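Local coordinates for protein cell division GTPase FtsZ, diverged (Clostridium botulinum C, PDB 3V3T) that belongs to the tubulin/FtsZ superfamily as a diverged, TubZ-like relative of the cell division protein FtsZ, with a GTPase-type domain joined to a tubulin-like C-terminal domain, at residues K6-P11 with E84-C89; E134-H139 with D303-R308; K211-L216 with V283-E288. The protein carries 1 engineered substitution. One frame throughout, in Å; residues are numbered along the deposited sequence.

Interaction 1. Residues K6-P11 with E84-C89; sequences KIVFAP and EKFSSC
Val8, on the strand 7-11, packs its two methyl branches against two different residues of the turn that follows helix 75-85. The CB of Val8 points at that turn, and the valine torsion (chi1 52°) divides the work: CG2, anti to the backbone N, goes to Phe86, while CG1, lodged between the backbone N and the carbonyl carbon, goes to Cys89. CG2 lies 3.6 Å from Phe86 CD2, with CG of the same ring only slightly farther away. It approaches the ring obliquely. A face of the Phe86 ring is occupied from within its own segment, where Lys85 CB stands 3.7 Å above the ring plane and over its centre.

The second branch, Val8 CG1, is 3.8 Å from Cys89 CB. Cys89 also meets backbone carbonyls: its CB is 3.5 Å from Lys6 O, just before the strand, and its SG 3.9 Å from Ile7 O within it. Cys89 SG is anti to its own carbonyl carbon (chi1 -65°), which sets the sulfur beside Val8 CB at 4.0 Å. No hydrogen bond joins the two segments, so the contact rests on apolar surfaces and van der Waals touches. Phe86 and Cys89, the first and last residues of a type I beta turn, both face the valine; Cys89 N to Phe86 O at 3.1 Å closes the turn.

Backbone bonds tie the strand to Asn31 on one flank and to Ile91 and Ile93 on the other, within the parallel part of the sheet. Phe86 stacks edge-to-face with His50, and both Phe86 and Cys89 touch Asn31. The turn thus packs beside the start of strand 7-11 as the chain passes from helix 75-85 to strand 91-97 of the GTPase-type domain.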
ATOM      1  N   LYS A   6      -3.358  -9.332 -13.135  1.00 49.07           N
ATOM      2  CA  LYS A   6      -4.311  -9.919 -12.192  1.00 48.62           C
ATOM      3  C   LYS A   6      -4.618  -8.961 -11.042  1.00 38.82           C
ATOM      4  O   LYS A   6      -5.381  -9.281 -10.140  1.00 40.97           O
ATOM      5  CB  LYS A   6      -3.787 -11.250 -11.645  1.00 59.25           C
ATOM      6  CG  LYS A   6      -3.820 -12.408 -12.641  1.00 64.88           C
ATOM      7  CD  LYS A   6      -2.465 -12.603 -13.313  1.00 83.33           C
ATOM      8  CE  LYS A   6      -2.434 -13.865 -14.186  1.00 98.39           C
ATOM      9  NZ  LYS A   6      -1.076 -14.140 -14.766  1.00101.65           N
ATOM     10  N   ILE A   7      -4.014  -7.782 -11.085  1.00 35.44           N
ATOM     11  CA  ILE A   7      -4.238  -6.779 -10.073  1.00 36.06           C
ATOM     12  C   ILE A   7      -5.089  -5.672 -10.640  1.00 36.85           C
ATOM     13  O   ILE A   7      -4.866  -5.227 -11.774  1.00 37.29           O
ATOM     14  CB  ILE A   7      -2.921  -6.154  -9.598  1.00 34.03           C
ATOM     15  CG1 ILE A   7      -2.135  -7.155  -8.754  1.00 31.51           C
ATOM     16  CG2 ILE A   7      -3.200  -4.900  -8.772  1.00 29.15           C
ATOM     17  CD1 ILE A   7      -0.692  -6.761  -8.537  1.00 31.85           C
ATOM     18  N   VAL A   8      -6.068  -5.229  -9.858  1.00 30.49           N
ATOM     19  CA  VAL A   8      -6.775  -3.989 -10.174  1.00 30.59           C
ATOM     20  C   VAL A   8      -6.688  -3.068  -8.984  1.00 32.20           C
ATOM     21  O   VAL A   8      -6.965  -3.477  -7.856  1.00 32.16           O
ATOM     22  CB  VAL A   8      -8.258  -4.211 -10.528  1.00 31.65           C
ATOM     23  CG1 VAL A   8      -8.951  -5.022  -9.450  1.00 38.26           C
ATOM     24  CG2 VAL A   8      -8.957  -2.871 -10.715  1.00 29.41           C
ATOM     25  N   PHE A   9      -6.278  -1.829  -9.235  1.00 32.15           N
ATOM     26  CA  PHE A   9      -6.236  -0.806  -8.201  1.00 27.20           C
ATOM     27  C   PHE A   9      -7.529  -0.003  -8.194  1.00 32.77           C
ATOM     28  O   PHE A   9      -8.079   0.347  -9.248  1.00 31.71           O
ATOM     29  CB  PHE A   9      -5.057   0.147  -8.425  1.00 28.07           C
ATOM     30  CG  PHE A   9      -3.719  -0.463  -8.122  1.00 27.89           C
ATOM     31  CD1 PHE A   9      -3.255  -0.530  -6.818  1.00 25.98           C
ATOM     32  CD2 PHE A   9      -2.930  -0.967  -9.133  1.00 34.92           C
ATOM     33  CE1 PHE A   9      -2.041  -1.097  -6.527  1.00 23.90           C
ATOM     34  CE2 PHE A   9      -1.699  -1.528  -8.848  1.00 36.67           C
ATOM     35  CZ  PHE A   9      -1.257  -1.593  -7.543  1.00 29.30           C
ATOM     36  N   ALA A  10      -8.002   0.301  -6.999  1.00 28.29           N
ATOM     37  CA  ALA A  10      -9.120   1.204  -6.852  1.00 32.17           C
ATOM     38  C   ALA A  10      -8.700   2.374  -5.983  1.00 25.78           C
ATOM     39  O   ALA A  10      -9.002   2.412  -4.790  1.00 30.95           O
ATOM     40  CB  ALA A  10     -10.305   0.484  -6.246  1.00 34.41           C
ATOM     41  N   PRO A  11      -7.975   3.330  -6.575  1.00 26.29           N
ATOM     42  CA  PRO A  11      -7.661   4.559  -5.841  1.00 25.39           C
ATOM     43  C   PRO A  11      -8.950   5.329  -5.598  1.00 31.61           C
ATOM     44  O   PRO A  11      -9.833   5.355  -6.465  1.00 32.53           O
ATOM     45  CB  PRO A  11      -6.746   5.321  -6.795  1.00 21.85           C
ATOM     46  CG  PRO A  11      -7.104   4.798  -8.149  1.00 24.66           C
ATOM     47  CD  PRO A  11      -7.517   3.370  -7.973  1.00 26.49           C
ATOM     48  N   GLU A  84     -17.263  -5.430 -13.130  1.00 80.61           N
ATOM     49  CA  GLU A  84     -17.684  -5.543 -14.519  1.00 93.22           C
ATOM     50  C   GLU A  84     -16.451  -5.649 -15.396  1.00 87.71           C
ATOM     51  O   GLU A  84     -16.265  -6.629 -16.129  1.00 87.63           O
ATOM     52  CB  GLU A  84     -18.507  -4.326 -14.943  1.00101.05           C
ATOM     53  CG  GLU A  84     -18.787  -4.274 -16.437  1.00110.08           C
ATOM     54  CD  GLU A  84     -19.416  -2.965 -16.873  1.00116.62           C
ATOM     55  OE1 GLU A  84     -18.666  -1.987 -17.080  1.00115.65           O
ATOM     56  OE2 GLU A  84     -20.658  -2.917 -17.014  1.00121.40           O
ATOM     57  N   LYS A  85     -15.598  -4.636 -15.288  1.00 75.30           N
ATOM     58  CA  LYS A  85     -14.447  -4.488 -16.169  1.00 73.17           C
ATOM     59  C   LYS A  85     -13.306  -5.437 -15.816  1.00 62.73           C
ATOM     60  O   LYS A  85     -12.623  -5.954 -16.700  1.00 65.86           O
ATOM     61  CB  LYS A  85     -13.960  -3.039 -16.129  1.00 81.91           C
ATOM     62  CG  LYS A  85     -15.079  -2.027 -16.348  1.00 93.43           C
ATOM     63  CD  LYS A  85     -14.568  -0.599 -16.269  1.00 96.11           C
ATOM     64  CE  LYS A  85     -15.630   0.385 -16.729  1.00100.15           C
ATOM     65  NZ  LYS A  85     -15.098   1.774 -16.789  1.00100.66           N
ATOM     66  N   PHE A  86     -13.121  -5.677 -14.522  1.00 56.66           N
ATOM     67  CA  PHE A  86     -11.943  -6.388 -14.025  1.00 59.85           C
ATOM     68  C   PHE A  86     -12.312  -7.598 -13.179  1.00 61.53           C
ATOM     69  O   PHE A  86     -11.686  -7.847 -12.151  1.00 56.19           O
ATOM     70  CB  PHE A  86     -11.050  -5.436 -13.215  1.00 47.20           C
ATOM     71  CG  PHE A  86     -10.727  -4.159 -13.939  1.00 47.43           C
ATOM     72  CD1 PHE A  86      -9.939  -4.174 -15.079  1.00 55.71           C
ATOM     73  CD2 PHE A  86     -11.232  -2.951 -13.501  1.00 45.83           C
ATOM     74  CE1 PHE A  86      -9.649  -3.005 -15.759  1.00 56.23           C
ATOM     75  CE2 PHE A  86     -10.939  -1.772 -14.174  1.00 46.60           C
ATOM     76  CZ  PHE A  86     -10.150  -1.799 -15.302  1.00 52.78           C
ATOM     77  N   SER A  87     -13.332  -8.338 -13.614  1.00 61.86           N
ATOM     78  CA  SER A  87     -13.797  -9.515 -12.888  1.00 65.18           C
ATOM     79  C   SER A  87     -12.772 -10.646 -12.949  1.00 71.04           C
ATOM     80  O   SER A  87     -12.782 -11.554 -12.115  1.00 77.10           O
ATOM     81  CB  SER A  87     -15.138 -10.005 -13.453  1.00 68.73           C
ATOM     82  OG  SER A  87     -14.957 -10.740 -14.650  1.00 69.47           O
ATOM     83  N   SER A  88     -11.899 -10.596 -13.951  1.00 66.35           N
ATOM     84  CA  SER A  88     -10.819 -11.569 -14.075  1.00 68.42           C
ATOM     85  C   SER A  88      -9.651 -11.303 -13.096  1.00 66.13           C
ATOM     86  O   SER A  88      -8.713 -12.102 -13.008  1.00 62.93           O
ATOM     87  CB  SER A  88     -10.308 -11.598 -15.516  1.00 73.72           C
ATOM     88  OG  SER A  88      -9.981 -10.290 -15.960  1.00 82.29           O
ATOM     89  N   CYS A  89      -9.712 -10.188 -12.369  1.00 50.75           N
ATOM     90  CA  CYS A  89      -8.651  -9.830 -11.427  1.00 62.97           C
ATOM     91  C   CYS A  89      -8.895 -10.440 -10.049  1.00 61.42           C
ATOM     92  O   CYS A  89      -9.964 -10.256  -9.456  1.00 61.95           O
ATOM     93  CB  CYS A  89      -8.503  -8.304 -11.301  1.00 56.53           C
ATOM     94  SG  CYS A  89      -7.949  -7.460 -12.816  1.00 54.63           S
TER

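Interaction 2. Residues E134-H139 with D303-R308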
ATOM      1  N   GLU A 134       0.732  18.405   9.497  1.00 40.10           N
ATOM      2  CA  GLU A 134      -0.641  18.590   9.067  1.00 46.45           C
ATOM      3  C   GLU A 134      -1.475  18.929  10.287  1.00 45.29           C
ATOM      4  O   GLU A 134      -1.036  18.722  11.421  1.00 49.41           O
ATOM      5  CB  GLU A 134      -1.179  17.328   8.370  1.00 40.83           C
ATOM      6  CG  GLU A 134      -0.377  16.898   7.142  1.00 45.68           C
ATOM      7  CD  GLU A 134      -0.275  17.995   6.096  1.00 72.89           C
ATOM      8  OE1 GLU A 134      -1.166  18.072   5.224  1.00 86.48           O
ATOM      9  OE2 GLU A 134       0.690  18.789   6.145  1.00 82.91           O
ATOM     10  N   ASP A 135      -2.680  19.436  10.064  1.00 47.05           N
ATOM     11  CA  ASP A 135      -3.530  19.871  11.171  1.00 45.53           C
ATOM     12  C   ASP A 135      -4.467  18.801  11.727  1.00 44.32           C
ATOM     13  O   ASP A 135      -4.447  17.645  11.302  1.00 42.89           O
ATOM     14  CB  ASP A 135      -4.319  21.106  10.761  1.00 57.12           C
ATOM     15  CG  ASP A 135      -3.456  22.334  10.699  1.00 61.80           C
ATOM     16  OD1 ASP A 135      -2.777  22.621  11.707  1.00 69.34           O
ATOM     17  OD2 ASP A 135      -3.434  22.995   9.640  1.00 63.19           O
ATOM     18  N   ILE A 136      -5.294  19.213  12.678  1.00 49.10           N
ATOM     19  CA  ILE A 136      -6.169  18.312  13.427  1.00 51.24           C
ATOM     20  C   ILE A 136      -7.126  17.456  12.592  1.00 43.93           C
ATOM     21  O   ILE A 136      -7.131  16.235  12.713  1.00 49.53           O
ATOM     22  CB  ILE A 136      -6.985  19.111  14.450  1.00 60.10           C
ATOM     23  CG1 ILE A 136      -6.060  20.043  15.229  1.00 65.15           C
ATOM     24  CG2 ILE A 136      -7.750  18.187  15.375  1.00 60.07           C
ATOM     25  CD1 ILE A 136      -6.778  20.883  16.246  1.00 73.17           C
ATOM     26  N   ASP A 137      -7.948  18.089  11.765  1.00 45.44           N
ATOM     27  CA  ASP A 137      -8.901  17.349  10.938  1.00 42.65           C
ATOM     28  C   ASP A 137      -8.224  16.280  10.084  1.00 44.51           C
ATOM     29  O   ASP A 137      -8.781  15.193   9.855  1.00 46.59           O
ATOM     30  CB  ASP A 137      -9.668  18.298  10.019  1.00 45.38           C
ATOM     31  CG  ASP A 137     -10.684  19.140  10.761  1.00 52.06           C
ATOM     32  OD1 ASP A 137     -10.965  18.853  11.945  1.00 57.39           O
ATOM     33  OD2 ASP A 137     -11.213  20.089  10.147  1.00 54.90           O
ATOM     34  N   GLU A 138      -7.030  16.606   9.605  0.59 41.85           N
ATOM     35  CA  GLU A 138      -6.267  15.690   8.785  0.59 41.46           C
ATOM     36  C   GLU A 138      -5.946  14.433   9.595  0.59 38.47           C
ATOM     37  O   GLU A 138      -6.247  13.314   9.176  0.59 33.54           O
ATOM     38  CB  GLU A 138      -4.991  16.371   8.289  0.59 38.70           C
ATOM     39  CG  GLU A 138      -5.239  17.507   7.284  0.59 45.22           C
ATOM     40  CD  GLU A 138      -5.609  18.845   7.929  0.59 50.75           C
ATOM     41  OE1 GLU A 138      -5.999  18.876   9.118  0.59 44.31           O
ATOM     42  OE2 GLU A 138      -5.508  19.878   7.232  0.59 62.11           O
ATOM     43  N   HIS A 139      -5.353  14.627  10.766  1.00 35.91           N
ATOM     44  CA  HIS A 139      -5.020  13.511  11.637  1.00 39.39           C
ATOM     45  C   HIS A 139      -6.291  12.783  12.085  1.00 40.27           C
ATOM     46  O   HIS A 139      -6.313  11.560  12.182  1.00 36.29           O
ATOM     47  CB  HIS A 139      -4.182  13.967  12.830  1.00 38.57           C
ATOM     48  CG  HIS A 139      -2.769  14.302  12.466  1.00 39.15           C
ATOM     49  ND1 HIS A 139      -2.362  15.580  12.149  1.00 39.32           N
ATOM     50  CD2 HIS A 139      -1.673  13.519  12.336  1.00 34.98           C
ATOM     51  CE1 HIS A 139      -1.074  15.573  11.858  1.00 40.18           C
ATOM     52  NE2 HIS A 139      -0.633  14.333  11.956  1.00 35.08           N
ATOM     53  N   ASP A 303      -1.701  17.622  21.118  1.00 61.80           N
ATOM     54  CA  ASP A 303      -0.852  18.808  21.173  1.00 73.12           C
ATOM     55  C   ASP A 303      -1.406  19.983  20.365  1.00 75.15           C
ATOM     56  O   ASP A 303      -1.298  21.135  20.786  1.00 76.29           O
ATOM     57  CB  ASP A 303       0.570  18.469  20.732  1.00 73.17           C
ATOM     58  CG  ASP A 303       1.193  17.392  21.585  1.00 80.91           C
ATOM     59  OD1 ASP A 303       0.762  17.248  22.750  1.00 80.15           O
ATOM     60  OD2 ASP A 303       2.101  16.686  21.093  1.00 87.40           O
ATOM     61  N   LYS A 304      -1.997  19.689  19.210  1.00 69.87           N
ATOM     62  CA  LYS A 304      -2.605  20.733  18.387  1.00 64.56           C
ATOM     63  C   LYS A 304      -3.907  21.247  18.995  1.00 70.05           C
ATOM     64  O   LYS A 304      -4.309  22.390  18.747  1.00 70.93           O
ATOM     65  CB  LYS A 304      -2.824  20.243  16.953  1.00 51.26           C
ATOM     66  CG  LYS A 304      -1.658  20.556  16.026  1.00 50.42           C
ATOM     67  CD  LYS A 304      -1.329  19.387  15.114  1.00 55.45           C
ATOM     68  CE  LYS A 304      -0.013  19.609  14.376  1.00 55.39           C
ATOM     69  NZ  LYS A 304      -0.142  20.640  13.312  1.00 57.16           N
ATOM     70  N   MET A 305      -4.565  20.404  19.788  1.00 69.55           N
ATOM     71  CA  MET A 305      -5.776  20.809  20.501  1.00 73.75           C
ATOM     72  C   MET A 305      -5.427  21.693  21.686  1.00 88.61           C
ATOM     73  O   MET A 305      -6.166  22.625  22.030  1.00 94.63           O
ATOM     74  CB  MET A 305      -6.551  19.590  20.990  1.00 76.03           C
ATOM     75  CG  MET A 305      -7.505  19.010  19.972  1.00 74.06           C
ATOM     76  SD  MET A 305      -8.454  17.658  20.684  1.00100.20           S
ATOM     77  CE  MET A 305      -9.324  17.059  19.235  1.00 94.43           C
ATOM     78  N   LYS A 306      -4.300  21.382  22.316  1.00 91.14           N
ATOM     79  CA  LYS A 306      -3.784  22.190  23.403  1.00 95.16           C
ATOM     80  C   LYS A 306      -3.614  23.620  22.904  1.00 97.17           C
ATOM     81  O   LYS A 306      -4.037  24.575  23.557  1.00 99.21           O
ATOM     82  CB  LYS A 306      -2.453  21.616  23.889  1.00100.68           C
ATOM     83  CG  LYS A 306      -2.025  22.105  25.258  1.00108.60           C
ATOM     84  CD  LYS A 306      -0.926  21.239  25.845  1.00110.80           C
ATOM     85  CE  LYS A 306      -0.537  21.744  27.227  1.00121.72           C
ATOM     86  NZ  LYS A 306       0.522  20.913  27.855  1.00123.52           N
ATOM     87  N   GLN A 307      -3.019  23.756  21.721  1.00 96.85           N
ATOM     88  CA  GLN A 307      -2.836  25.062  21.090  1.00 97.79           C
ATOM     89  C   GLN A 307      -4.145  25.838  20.904  1.00 99.26           C
ATOM     90  O   GLN A 307      -4.118  27.046  20.676  1.00108.00           O
ATOM     91  CB  GLN A 307      -2.120  24.923  19.739  1.00 90.81           C
ATOM     92  CG  GLN A 307      -0.628  24.597  19.826  1.00 85.11           C
ATOM     93  CD  GLN A 307       0.020  24.432  18.453  1.00 84.80           C
ATOM     94  OE1 GLN A 307      -0.580  23.875  17.525  1.00 83.72           O
ATOM     95  NE2 GLN A 307       1.247  24.922  18.318  1.00 83.60           N
ATOM     96  N   ARG A 308      -5.286  25.162  21.004  1.00 94.07           N
ATOM     97  CA  ARG A 308      -6.570  25.828  20.770  1.00 91.32           C
ATOM     98  C   ARG A 308      -7.426  25.959  22.033  1.00 79.96           C
ATOM     99  O   ARG A 308      -6.911  26.125  23.138  1.00 83.49           O
ATOM    100  CB  ARG A 308      -7.355  25.106  19.666  1.00 91.03           C
ATOM    101  CG  ARG A 308      -6.509  24.715  18.457  1.00 84.29           C
ATOM    102  CD  ARG A 308      -7.324  24.025  17.361  1.00 75.34           C
ATOM    103  NE  ARG A 308      -7.893  24.985  16.416  1.00 73.79           N
ATOM    104  CZ  ARG A 308      -9.192  25.117  16.159  1.00 72.75           C
ATOM    105  NH1 ARG A 308     -10.081  24.336  16.756  1.00 74.09           N
ATOM    106  NH2 ARG A 308      -9.605  26.029  15.293  1.00 69.41           N
TER
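Lys304 and Ile136 carry a small surface contact, partly polar and partly apolar, between the start of helix 136-152 and the last turns of helix 291-306. The area buried between the segments is 268 Å², most of it on these two residues, and their CA atoms, 6.6 Å apart, are the nearest pair.

Lys304 extends toward the residues just before the helix start. Its NZ donates to Glu134 O at 2.8 Å, approaching from above the carbonyl plane, 49° out of it. The last torsion (chi4 -73°) bends NZ off the run of the chain. Asp135 OD1 is a more distant ionic partner of NZ at 3.7 Å, a long salt bridge in which the two side chains cross at about a right angle. A weak bond from NZ to Thr133 O adds to the grip.

Ile136 and Lys304 slide past each other in opposite directions, with Ile136 CG1 3.7 Å from Lys304 CB. Farther out, Ile136 CD1 meets Arg308 CD at 3.4 Å and Met305 CG at 4.2 Å.

Asp135 occupies the N-cap position, but its side chain makes no capping bond; its carbonyl accepts from both N and ND1 of His139, whose ring packs on Met297, Ile300 and Ile301. Through this surface contact helix 291-306, which follows strand 281-287, packs on the N-terminal start of helix 136-152 of the tubulin/FtsZ-type GTPase domain.

Interaction 3. Residues K211-L216 with V283-E288; sequences KSNVIL and VATGIE
Lys211 and Ser212 at the start of strand 211-217, together with Ile287 at the end of strand 281-287, bury the most surface here. Lys211 lays CB 3.4 Å from Ile287 O. Its chain, bent at chi2 and chi3 (chi3 85°), turns CE to 3.6 Å from Glu288 OE1; the two side chains cross obliquely, and NZ, 3.8 Å from Glu288 OE1, makes a long salt bridge.

Ser212 and Ile287 form an antiparallel hydrogen-bonded pair: Ser212 N to Ile287 O and Ile287 N to Ser212 O are both 2.9 Å, each donor lying in the carbonyl plane on a lone pair. Ser212 OG turns to Gln290 instead. Ser212, Val214, Ala284 and Ile287 share one face of the sheet, where Ile287 CD1 meets Val214 CG2 at 4.0 Å.

Val214 and Ala284 repeat the reciprocal pattern, but the register has moved by one residue in between. The extra residue on the second strand is accommodated at Gly286 and Ile287. Asn213 extends across Thr285, its OD1 3.3 Å from Thr285 CB, and accepts a weak bond from Gly286 N at 3.4 Å; this is one of two conformers of Asn213, so the bond is tentative. Thr285 OG1 is bonded to Phe247 O on the neighbouring strand.

The short-segment axes run 172° apart, and Gly286 takes a positive phi of 82°. Gly286 and Ile287 both face Ser212: a G1 beta bulge, here in the antiparallel strand pair within the region assigned to the TubZ-like C-terminal domain, where the mixed sheet leaves its parallel part.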
ATOM      1  N   LYS A 211      -2.187  -8.915   6.440  1.00 28.86           N
ATOM      2  CA  LYS A 211      -1.485  -8.009   7.332  1.00 21.90           C
ATOM      3  C   LYS A 211      -0.523  -7.162   6.528  1.00 27.19           C
ATOM      4  O   LYS A 211      -0.732  -6.907   5.329  1.00 25.27           O
ATOM      5  CB  LYS A 211      -0.765  -8.788   8.436  1.00 26.74           C
ATOM      6  CG  LYS A 211      -1.754  -9.441   9.411  1.00 36.94           C
ATOM      7  CD  LYS A 211      -1.281 -10.804   9.897  1.00 56.76           C
ATOM      8  CE  LYS A 211      -0.350 -10.713  11.084  1.00 66.06           C
ATOM      9  NZ  LYS A 211       0.225 -12.063  11.411  1.00 73.20           N
ATOM     10  N   SER A 212       0.556  -6.752   7.172  1.00 27.18           N
ATOM     11  CA  SER A 212       1.358  -5.685   6.627  1.00 24.31           C
ATOM     12  C   SER A 212       2.540  -6.146   5.806  1.00 20.48           C
ATOM     13  O   SER A 212       3.270  -7.061   6.167  1.00 27.52           O
ATOM     14  CB  SER A 212       1.812  -4.729   7.733  1.00 29.47           C
ATOM     15  OG  SER A 212       1.119  -3.513   7.602  1.00 38.54           O
ATOM     16  N   ASN A 213       2.713  -5.450   4.699  1.00 20.06           N
ATOM     17  CA  ASN A 213       3.799  -5.734   3.802  0.57 25.27           C
ATOM     18  C   ASN A 213       4.753  -4.524   3.754  1.00 29.70           C
ATOM     19  O   ASN A 213       4.330  -3.369   3.811  1.00 22.39           O
ATOM     20  CB  ASN A 213       3.233  -6.130   2.424  0.57 23.15           C
ATOM     21  CG  ASN A 213       2.436  -7.460   2.460  0.57 44.98           C
ATOM     22  OD1 ASN A 213       2.129  -8.012   3.533  0.57 35.80           O
ATOM     23  ND2 ASN A 213       2.093  -7.968   1.273  0.57 46.87           N
ATOM     24  N   VAL A 214       6.056  -4.800   3.712  1.00 21.28           N
ATOM     25  CA  VAL A 214       7.052  -3.735   3.577  1.00 20.16           C
ATOM     26  C   VAL A 214       8.065  -4.140   2.480  1.00 29.39           C
ATOM     27  O   VAL A 214       8.505  -5.288   2.425  1.00 29.73           O
ATOM     28  CB  VAL A 214       7.765  -3.427   4.923  1.00 34.90           C
ATOM     29  CG1 VAL A 214       9.029  -2.602   4.702  1.00 35.81           C
ATOM     30  CG2 VAL A 214       6.825  -2.687   5.855  1.00 28.58           C
ATOM     31  N   ILE A 215       8.396  -3.208   1.589  1.00 24.38           N
ATOM     32  CA  ILE A 215       9.336  -3.475   0.503  1.00 27.84           C
ATOM     33  C   ILE A 215      10.584  -2.639   0.741  1.00 30.80           C
ATOM     34  O   ILE A 215      10.479  -1.430   0.942  1.00 32.78           O
ATOM     35  CB  ILE A 215       8.728  -3.088  -0.879  1.00 30.61           C
ATOM     36  CG1 ILE A 215       7.384  -3.785  -1.094  1.00 25.03           C
ATOM     37  CG2 ILE A 215       9.707  -3.398  -2.015  1.00 30.54           C
ATOM     38  CD1 ILE A 215       6.654  -3.347  -2.350  1.00 29.60           C
ATOM     39  N   LEU A 216      11.754  -3.273   0.728  1.00 28.52           N
ATOM     40  CA  LEU A 216      13.021  -2.564   0.939  1.00 33.48           C
ATOM     41  C   LEU A 216      13.992  -2.778  -0.203  1.00 36.27           C
ATOM     42  O   LEU A 216      14.145  -3.891  -0.690  1.00 46.18           O
ATOM     43  CB  LEU A 216      13.705  -3.044   2.218  1.00 29.69           C
ATOM     44  CG  LEU A 216      12.894  -2.932   3.515  1.00 31.91           C
ATOM     45  CD1 LEU A 216      13.575  -3.720   4.637  1.00 31.93           C
ATOM     46  CD2 LEU A 216      12.714  -1.473   3.907  1.00 28.75           C
ATOM     47  N   VAL A 283      11.177  -8.184   0.274  1.00 31.84           N
ATOM     48  CA  VAL A 283       9.772  -7.978   0.538  1.00 26.37           C
ATOM     49  C   VAL A 283       9.390  -8.788   1.758  1.00 26.54           C
ATOM     50  O   VAL A 283       9.532 -10.012   1.757  1.00 39.65           O
ATOM     51  CB  VAL A 283       8.921  -8.448  -0.649  1.00 31.10           C
ATOM     52  CG1 VAL A 283       7.439  -8.176  -0.377  1.00 30.24           C
ATOM     53  CG2 VAL A 283       9.379  -7.749  -1.919  1.00 29.01           C
ATOM     54  N   ALA A 284       8.922  -8.103   2.798  1.00 25.48           N
ATOM     55  CA  ALA A 284       8.491  -8.752   4.028  1.00 30.23           C
ATOM     56  C   ALA A 284       6.976  -8.627   4.168  1.00 34.62           C
ATOM     57  O   ALA A 284       6.444  -7.522   4.146  1.00 28.90           O
ATOM     58  CB  ALA A 284       9.195  -8.132   5.228  1.00 25.03           C
ATOM     59  N   THR A 285       6.286  -9.758   4.305  1.00 29.02           N
ATOM     60  CA  THR A 285       4.826  -9.751   4.348  1.00 25.79           C
ATOM     61  C   THR A 285       4.316 -10.415   5.619  1.00 24.86           C
ATOM     62  O   THR A 285       4.995 -11.241   6.205  1.00 31.63           O
ATOM     63  CB  THR A 285       4.235 -10.506   3.131  1.00 27.83           C
ATOM     64  OG1 THR A 285       4.581 -11.893   3.220  1.00 28.97           O
ATOM     65  CG2 THR A 285       4.795  -9.942   1.826  1.00 23.73           C
ATOM     66  N   GLY A 286       3.115 -10.060   6.045  1.00 26.47           N
ATOM     67  CA  GLY A 286       2.535 -10.647   7.238  1.00 26.12           C
ATOM     68  C   GLY A 286       3.032  -9.997   8.518  1.00 28.47           C
ATOM     69  O   GLY A 286       2.916 -10.572   9.592  1.00 31.31           O
ATOM     70  N   ILE A 287       3.590  -8.797   8.405  1.00 27.94           N
ATOM     71  CA  ILE A 287       4.051  -8.065   9.574  1.00 25.55           C
ATOM     72  C   ILE A 287       2.859  -7.558  10.366  1.00 25.96           C
ATOM     73  O   ILE A 287       1.880  -7.073   9.786  1.00 29.95           O
ATOM     74  CB  ILE A 287       4.913  -6.850   9.152  1.00 28.69           C
ATOM     75  CG1 ILE A 287       6.220  -7.312   8.517  1.00 29.81           C
ATOM     76  CG2 ILE A 287       5.201  -5.950  10.338  1.00 24.96           C
ATOM     77  CD1 ILE A 287       6.998  -6.193   7.809  1.00 30.75           C
ATOM     78  N   GLU A 288       2.923  -7.636  11.688  1.00 31.51           N
ATOM     79  CA  GLU A 288       1.839  -7.053  12.479  1.00 35.64           C
ATOM     80  C   GLU A 288       1.623  -5.611  12.031  1.00 33.67           C
ATOM     81  O   GLU A 288       2.577  -4.860  11.905  1.00 38.86           O
ATOM     82  CB  GLU A 288       2.148  -7.107  13.971  1.00 40.99           C
ATOM     83  CG  GLU A 288       0.938  -7.424  14.816  1.00 57.49           C
ATOM     84  CD  GLU A 288       0.323  -8.763  14.454  1.00 65.01           C
ATOM     85  OE1 GLU A 288       1.089  -9.727  14.223  1.00 56.05           O
ATOM     86  OE2 GLU A 288      -0.924  -8.851  14.387  1.00 73.57           O
TER

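Overall arrangement
Interactions 1 and 3 reach the same mixed sheet from separate places: strand 7-11 sits in its parallel part, and the pair 211-217 with 281-287 begins its antiparallel part. Strands 91-97, 122-129 and 160-165 come between them in the sheet order. Their centres are 22 Å apart and their nearest atoms about 10 Å, without touching. Interaction 2 lies at the surface, on the opposite side of the chain's centre from interaction 1, with centres 37 Å apart. It is linked to interaction 3 through sequence: strand 281-287 leads into helix 291-306, and interaction 3 is nested inside the loop closed by interaction 2, although their centres are 30 Å apart.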